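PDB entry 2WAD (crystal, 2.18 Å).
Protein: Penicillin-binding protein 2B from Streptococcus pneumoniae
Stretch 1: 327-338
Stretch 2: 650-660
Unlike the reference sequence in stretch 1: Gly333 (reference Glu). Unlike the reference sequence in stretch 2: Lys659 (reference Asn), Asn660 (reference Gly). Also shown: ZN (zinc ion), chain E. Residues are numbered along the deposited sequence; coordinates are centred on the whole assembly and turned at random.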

ATOM      1  N   TYR A 327      -5.481  11.331 -21.910  1.00 33.88           N
ATOM      2  CA  TYR A 327      -4.416  12.318 -21.968  1.00 34.52           C
ATOM      3  C   TYR A 327      -3.023  11.773 -22.287  1.00 33.42           C
ATOM      4  O   TYR A 327      -2.294  12.323 -23.123  1.00 34.73           O
ATOM      5  CB  TYR A 327      -4.362  13.154 -20.678  1.00 32.54           C
ATOM      6  CG  TYR A 327      -5.332  14.307 -20.608  1.00 36.29           C
ATOM      7  CD1 TYR A 327      -4.998  15.561 -21.122  1.00 30.72           C
ATOM      8  CD2 TYR A 327      -6.587  14.150 -20.016  1.00 35.42           C
ATOM      9  CE1 TYR A 327      -5.887  16.616 -21.031  1.00 38.57           C
ATOM     10  CE2 TYR A 327      -7.471  15.197 -19.920  1.00 30.70           C
ATOM     11  CZ  TYR A 327      -7.121  16.428 -20.427  1.00 34.49           C
ATOM     12  OH  TYR A 327      -8.017  17.472 -20.312  1.00 37.44           O
ATOM     13  N   PHE A 328      -2.601  10.706 -21.627  1.00 34.71           N
ATOM     14  CA  PHE A 328      -1.246  10.213 -21.923  1.00 35.81           C
ATOM     15  C   PHE A 328      -1.062   9.788 -23.381  1.00 34.99           C
ATOM     16  O   PHE A 328      -0.021  10.061 -23.957  1.00 36.28           O
ATOM     17  CB  PHE A 328      -0.817   9.042 -21.017  1.00 35.56           C
ATOM     18  CG  PHE A 328       0.686   8.891 -20.918  1.00 35.17           C
ATOM     19  CD1 PHE A 328       1.411   9.602 -19.971  1.00 35.39           C
ATOM     20  CD2 PHE A 328       1.381   8.067 -21.793  1.00 33.06           C
ATOM     21  CE1 PHE A 328       2.799   9.488 -19.886  1.00 30.46           C
ATOM     22  CE2 PHE A 328       2.768   7.936 -21.732  1.00 32.64           C
ATOM     23  CZ  PHE A 328       3.485   8.658 -20.773  1.00 37.96           C
ATOM     24  N   ASN A 329      -2.030   9.077 -23.960  1.00 34.30           N
ATOM     25  CA  ASN A 329      -1.933   8.690 -25.371  1.00 35.55           C
ATOM     26  C   ASN A 329      -1.921   9.886 -26.311  1.00 36.57           C
ATOM     27  O   ASN A 329      -1.213   9.875 -27.307  1.00 35.34           O
ATOM     28  CB  ASN A 329      -3.069   7.737 -25.776  1.00 37.57           C
ATOM     29  CG  ASN A 329      -2.777   6.279 -25.426  1.00 38.41           C
ATOM     30  OD1 ASN A 329      -1.695   5.747 -25.704  1.00 40.83           O
ATOM     31  ND2 ASN A 329      -3.739   5.638 -24.804  1.00 33.91           N
ATOM     32  N   SER A 330      -2.694  10.918 -25.991  1.00 38.16           N
ATOM     33  CA  SER A 330      -2.667  12.143 -26.784  1.00 41.65           C
ATOM     34  C   SER A 330      -1.265  12.752 -26.757  1.00 40.84           C
ATOM     35  O   SER A 330      -0.701  13.130 -27.798  1.00 40.70           O
ATOM     36  CB  SER A 330      -3.706  13.131 -26.233  1.00 43.17           C
ATOM     37  OG  SER A 330      -3.986  14.149 -27.176  1.00 48.93           O
ATOM     38  N   GLU A 331      -0.669  12.813 -25.567  1.00 40.52           N
ATOM     39  CA  GLU A 331       0.677  13.382 -25.449  1.00 37.58           C
ATOM     40  C   GLU A 331       1.732  12.493 -26.093  1.00 37.78           C
ATOM     41  O   GLU A 331       2.778  12.973 -26.517  1.00 37.97           O
ATOM     42  CB  GLU A 331       1.026  13.675 -23.993  1.00 36.20           C
ATOM     43  CG  GLU A 331       0.153  14.743 -23.379  1.00 33.66           C
ATOM     44  CD  GLU A 331       0.441  16.127 -23.937  1.00 43.20           C
ATOM     45  OE1 GLU A 331       1.473  16.727 -23.562  1.00 44.17           O
ATOM     46  OE2 GLU A 331      -0.377  16.622 -24.750  1.00 38.63           O
ATOM     47  N   LEU A 332       1.481  11.190 -26.162  1.00 38.45           N
ATOM     48  CA  LEU A 332       2.336  10.348 -26.997  1.00 39.25           C
ATOM     49  C   LEU A 332       2.108  10.630 -28.481  1.00 39.53           C
ATOM     50  O   LEU A 332       3.041  10.575 -29.281  1.00 42.53           O
ATOM     51  CB  LEU A 332       2.112   8.868 -26.721  1.00 39.37           C
ATOM     52  CG  LEU A 332       2.717   8.225 -25.474  1.00 45.22           C
ATOM     53  CD1 LEU A 332       2.374   6.732 -25.414  1.00 40.96           C
ATOM     54  CD2 LEU A 332       4.209   8.445 -25.435  1.00 43.00           C
ATOM     55  N   GLY A 333       0.865  10.952 -28.823  1.00 39.55           N
ATOM     56  CA  GLY A 333       0.447  11.220 -30.197  1.00 39.67           C
ATOM     57  C   GLY A 333       1.226  12.394 -30.761  1.00 40.79           C
ATOM     58  O   GLY A 333       1.712  12.332 -31.886  1.00 38.80           O
ATOM     59  N   ASN A 334       1.376  13.459 -29.973  1.00 41.40           N
ATOM     60  CA  ASN A 334       2.048  14.655 -30.467  1.00 41.08           C
ATOM     61  C   ASN A 334       3.524  14.689 -30.116  1.00 42.22           C
ATOM     62  O   ASN A 334       4.227  15.599 -30.546  1.00 44.49           O
ATOM     63  CB  ASN A 334       1.361  15.925 -29.968  1.00 41.48           C
ATOM     64  CG  ASN A 334       1.415  16.051 -28.449  1.00 45.26           C
ATOM     65  OD1 ASN A 334       2.449  15.772 -27.819  1.00 41.39           O
ATOM     66  ND2 ASN A 334       0.294  16.449 -27.860  1.00 36.33           N
ATOM     67  N   GLY A 335       3.997  13.696 -29.360  1.00 43.41           N
ATOM     68  CA  GLY A 335       5.429  13.536 -29.102  1.00 41.42           C
ATOM     69  C   GLY A 335       5.887  14.033 -27.738  1.00 43.24           C
ATOM     70  O   GLY A 335       7.003  13.738 -27.305  1.00 42.71           O
ATOM     71  N   GLY A 336       5.029  14.775 -27.040  1.00 43.63           N
ATOM     72  CA  GLY A 336       5.423  15.373 -25.762  1.00 42.36           C
ATOM     73  C   GLY A 336       5.746  14.363 -24.675  1.00 42.53           C
ATOM     74  O   GLY A 336       6.548  14.633 -23.778  1.00 43.73           O
ATOM     75  N   ALA A 337       5.122  13.195 -24.742  1.00 39.62           N
ATOM     76  CA  ALA A 337       5.279  12.211 -23.671  1.00 39.21           C
ATOM     77  C   ALA A 337       6.287  11.111 -23.994  1.00 39.52           C
ATOM     78  O   ALA A 337       6.344  10.105 -23.294  1.00 37.04           O
ATOM     79  CB  ALA A 337       3.930  11.604 -23.319  1.00 37.70           C
ATOM     80  N   LYS A 338       7.082  11.315 -25.044  1.00 40.44           N
ATOM     81  CA  LYS A 338       7.930  10.256 -25.582  1.00 40.45           C
ATOM     82  C   LYS A 338       8.871   9.628 -24.543  1.00 42.71           C
ATOM     83  O   LYS A 338       9.024   8.402 -24.487  1.00 41.32           O
ATOM     84  CB  LYS A 338       8.743  10.802 -26.752  1.00 37.98           C
ATOM     85  CG  LYS A 338       9.613   9.752 -27.432  1.00 46.11           C
ATOM     86  CD  LYS A 338      10.456  10.402 -28.528  1.00 55.59           C
ATOM     87  CE  LYS A 338      11.467   9.431 -29.146  1.00 61.49           C
ATOM     88  NZ  LYS A 338      11.155   9.078 -30.563  1.00 58.99           N
ATOM     89  N   VAL A 650       0.804  14.261 -11.527  1.00 31.54           N
ATOM     90  CA  VAL A 650       2.250  14.204 -11.698  1.00 31.78           C
ATOM     91  C   VAL A 650       2.488  13.616 -13.079  1.00 34.00           C
ATOM     92  O   VAL A 650       2.102  12.486 -13.352  1.00 34.82           O
ATOM     93  CB  VAL A 650       2.920  13.321 -10.599  1.00 32.01           C
ATOM     94  CG1 VAL A 650       4.413  13.202 -10.852  1.00 31.07           C
ATOM     95  CG2 VAL A 650       2.640  13.927  -9.182  1.00 31.82           C
ATOM     96  N   PHE A 651       3.091  14.400 -13.960  1.00 33.69           N
ATOM     97  CA  PHE A 651       3.260  14.002 -15.355  1.00 33.75           C
ATOM     98  C   PHE A 651       4.676  14.389 -15.730  1.00 32.52           C
ATOM     99  O   PHE A 651       4.906  15.489 -16.226  1.00 32.11           O
ATOM    100  CB  PHE A 651       2.281  14.794 -16.241  1.00 35.26           C
ATOM    101  CG  PHE A 651       2.054  14.177 -17.609  1.00 34.27           C
ATOM    102  CD1 PHE A 651       3.093  13.591 -18.294  1.00 34.81           C
ATOM    103  CD2 PHE A 651       0.792  14.201 -18.204  1.00 33.89           C
ATOM    104  CE1 PHE A 651       2.903  13.015 -19.545  1.00 39.01           C
ATOM    105  CE2 PHE A 651       0.582  13.631 -19.463  1.00 32.86           C
ATOM    106  CZ  PHE A 651       1.648  13.042 -20.138  1.00 31.07           C
ATOM    107  N   PRO A 652       5.638  13.499 -15.475  1.00 33.71           N
ATOM    108  CA  PRO A 652       7.044  13.871 -15.597  1.00 33.44           C
ATOM    109  C   PRO A 652       7.585  13.858 -17.039  1.00 34.34           C
ATOM    110  O   PRO A 652       7.110  13.117 -17.883  1.00 34.71           O
ATOM    111  CB  PRO A 652       7.752  12.804 -14.761  1.00 32.96           C
ATOM    112  CG  PRO A 652       6.793  11.644 -14.716  1.00 34.68           C
ATOM    113  CD  PRO A 652       5.434  12.159 -14.888  1.00 33.77           C
ATOM    114  N   HIS A 653       8.575  14.697 -17.305  1.00 35.78           N
ATOM    115  CA  HIS A 653       9.299  14.755 -18.569  1.00 37.15           C
ATOM    116  C   HIS A 653       8.408  14.849 -19.800  1.00 39.31           C
ATOM    117  O   HIS A 653       8.605  14.143 -20.781  1.00 40.76           O
ATOM    118  CB  HIS A 653      10.316  13.616 -18.652  1.00 36.85           C
ATOM    119  CG  HIS A 653      11.264  13.600 -17.493  1.00 33.83           C
ATOM    120  ND1 HIS A 653      12.158  14.625 -17.267  1.00 37.90           N
ATOM    121  CD2 HIS A 653      11.439  12.715 -16.482  1.00 33.58           C
ATOM    122  CE1 HIS A 653      12.855  14.369 -16.171  1.00 35.48           C
ATOM    123  NE2 HIS A 653      12.424  13.229 -15.662  1.00 38.03           N
ATOM    124  N   ASN A 654       7.409  15.719 -19.726  1.00 39.30           N
ATOM    125  CA  ASN A 654       6.576  16.076 -20.862  1.00 41.97           C
ATOM    126  C   ASN A 654       7.197  17.337 -21.460  1.00 45.86           C
ATOM    127  O   ASN A 654       7.345  18.343 -20.772  1.00 46.38           O
ATOM    128  CB  ASN A 654       5.115  16.300 -20.426  1.00 40.74           C
ATOM    129  CG  ASN A 654       4.167  16.548 -21.605  1.00 43.48           C
ATOM    130  OD1 ASN A 654       4.485  17.320 -22.513  1.00 42.95           O
ATOM    131  ND2 ASN A 654       3.011  15.878 -21.604  1.00 36.90           N
ATOM    132  N   THR A 655       7.617  17.259 -22.718  1.00 49.51           N
ATOM    133  CA  THR A 655       8.354  18.350 -23.356  1.00 53.61           C
ATOM    134  C   THR A 655       7.435  19.338 -24.076  1.00 57.18           C
ATOM    135  O   THR A 655       7.911  20.300 -24.675  1.00 59.30           O
ATOM    136  CB  THR A 655       9.447  17.842 -24.367  1.00 53.34           C
ATOM    137  OG1 THR A 655       8.871  16.927 -25.308  1.00 51.77           O
ATOM    138  CG2 THR A 655      10.605  17.141 -23.667  1.00 50.69           C
ATOM    139  N   ASN A 656       6.123  19.127 -24.031  1.00 60.60           N
ATOM    140  CA  ASN A 656       5.196  20.102 -24.610  1.00 65.34           C
ATOM    141  C   ASN A 656       5.244  21.512 -24.021  1.00 67.75           C
ATOM    142  O   ASN A 656       4.774  21.749 -22.902  1.00 66.44           O
ATOM    143  CB  ASN A 656       3.758  19.600 -24.516  1.00 64.60           C
ATOM    144  CG  ASN A 656       3.304  18.962 -25.789  1.00 66.71           C
ATOM    145  OD1 ASN A 656       4.070  18.881 -26.744  1.00 73.00           O
ATOM    146  ND2 ASN A 656       2.062  18.498 -25.819  1.00 68.25           N
ATOM    147  N   LEU A 657       5.751  22.459 -24.802  1.00 73.02           N
ATOM    148  CA  LEU A 657       5.874  23.843 -24.326  1.00 77.60           C
ATOM    149  C   LEU A 657       4.757  24.751 -24.856  1.00 78.92           C
ATOM    150  O   LEU A 657       4.629  25.911 -24.436  1.00 79.47           O
ATOM    151  CB  LEU A 657       7.284  24.413 -24.585  1.00 78.40           C
ATOM    152  CG  LEU A 657       7.845  24.536 -26.009  1.00 81.79           C
ATOM    153  CD1 LEU A 657       7.471  25.888 -26.634  1.00 87.81           C
ATOM    154  CD2 LEU A 657       9.364  24.355 -26.039  1.00 81.03           C
ATOM    155  N   THR A 658       3.930  24.201 -25.749  1.00 78.40           N
ATOM    156  CA  THR A 658       2.774  24.916 -26.294  1.00 76.73           C
ATOM    157  C   THR A 658       1.441  24.735 -25.547  1.00 74.24           C
ATOM    158  O   THR A 658       0.596  25.629 -25.565  1.00 74.61           O
ATOM    159  CB  THR A 658       2.614  24.692 -27.823  1.00 78.38           C
ATOM    160  OG1 THR A 658       1.954  23.445 -28.083  1.00 78.09           O
ATOM    161  CG2 THR A 658       3.976  24.720 -28.524  1.00 78.20           C
ATOM    162  N   LYS A 659       1.233  23.602 -24.883  1.00 69.45           N
ATOM    163  CA  LYS A 659       0.148  23.536 -23.908  1.00 66.61           C
ATOM    164  C   LYS A 659       0.501  22.640 -22.719  1.00 63.37           C
ATOM    165  O   LYS A 659       1.158  21.620 -22.898  1.00 64.61           O
ATOM    166  CB  LYS A 659      -1.161  23.085 -24.559  1.00 67.39           C
ATOM    167  CG  LYS A 659      -1.157  21.627 -24.981  1.00 68.20           C
ATOM    168  CD  LYS A 659      -2.558  21.106 -25.272  1.00 71.05           C
ATOM    169  CE  LYS A 659      -2.474  19.853 -26.136  1.00 72.92           C
ATOM    170  NZ  LYS A 659      -1.116  19.234 -25.997  1.00 78.37           N
ATOM    171  N   ASN A 660       0.074  23.015 -21.515  1.00 58.74           N
ATOM    172  CA  ASN A 660       0.377  22.237 -20.302  1.00 54.40           C
ATOM    173  C   ASN A 660      -0.857  21.478 -19.829  1.00 49.00           C
ATOM    174  O   ASN A 660      -1.780  22.060 -19.270  1.00 48.46           O
ATOM    175  CB  ASN A 660       0.898  23.136 -19.165  1.00 54.50           C
ATOM    176  CG  ASN A 660       1.576  22.343 -18.038  1.00 55.94           C
ATOM    177  OD1 ASN A 660       1.035  21.365 -17.506  1.00 53.47           O
ATOM    178  ND2 ASN A 660       2.796  22.742 -17.707  1.00 56.76           N
TER
HETATM  179 ZN    ZN E 701      12.554  12.557 -13.775  1.00 57.20          ZN
HETATM  180  O   HOH W   1       1.331  18.998 -21.810  1.00 49.39           O
HETATM  181  O   HOH W   2       9.341  13.239 -23.317  1.00 41.59           O
HETATM  182  O   HOH W   3      12.616  10.329 -14.000  1.00 36.17           O
HETATM  183  O   HOH W   4      10.917  13.012 -12.376  1.00 20.95           O

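The two stretches, more than 300 residues apart in sequence, meet where a helix ends against an irregular loop, burying 422 Å² in total. Backbone register is closest at Gly336 and Thr655, whose CA atoms lie 4.8 Å apart. There Thr655 N donates to Gly336 O (3.0 Å, N-H...O angle 159°), and the same carbonyl receives a CA-H...O contact from Asn654 CA at 3.3 Å. A water adds a third link, donating to Gly336 O at 3.2 Å and to His653 O at 2.8 Å.

This carbonyl is positioned by the way the helix finishes. Gly335 has phi/psi of 101/-12, angles at which a CB would jam against the preceding carbonyl oxygen, and it opens a type I turn to Lys338. Gly336 must fit tightly against the loop: an ideal CB on it would point toward stretch 2 and fall 2.9 Å from both Asn656 CG and Asn654 OD1.

Glu331 is the polar centre. Its CA-to-CB bond points toward the loop, and chi1 and chi2 are both m (-65° and -71°), a folded conformation that places the carboxylate among nitrogen donors. Asn654 ND2 donates to Glu331 OE1 at 2.6 Å and 160°, while Lys659 NZ forms a salt bridge with Glu331 OE2 at 3.0 Å. Lys659 differs from the reference sequence; its CA-to-CB bond points sideways, but chi2 and chi3 near t extend the chain so that its ammonium reaches the acid. A water also donates to Glu331 OE1 (2.9 Å) and Lys659 O (2.8 Å).

Asn654 and Asn334 each use both ends of their amides. Asn654, with chi1 t, commits ND2 to the carboxylate while its OD1 accepts from Asn656 N at 2.9 Å, bracing the loop. Asn334, with chi1 p, turns OD1 back to accept from Gly336 N (2.9 Å, 161°) and sends ND2 to Glu331 OE2 (3.2 Å, 165°). Asn656 ND2 adds a weak hydrogen bond to Asn334 OD1 at 3.4 Å and 130°. Its chi1 of -97° lies between wells.

Beside this network lies an apolar contact. Phe328 and Phe651 both adopt chi1 t, and each carries its ring closer to the other stretch although its CA-to-CB bond points sideways. The ring planes are near parallel, at 15°, but centroids 5.2 Å apart show that they are slid and barely overlap; Phe328 CD1 approaches Phe651 CZ to 3.5 Å. Ala337 CB meets the edge of the Phe651 ring, 4.2 Å from Phe651 CE1.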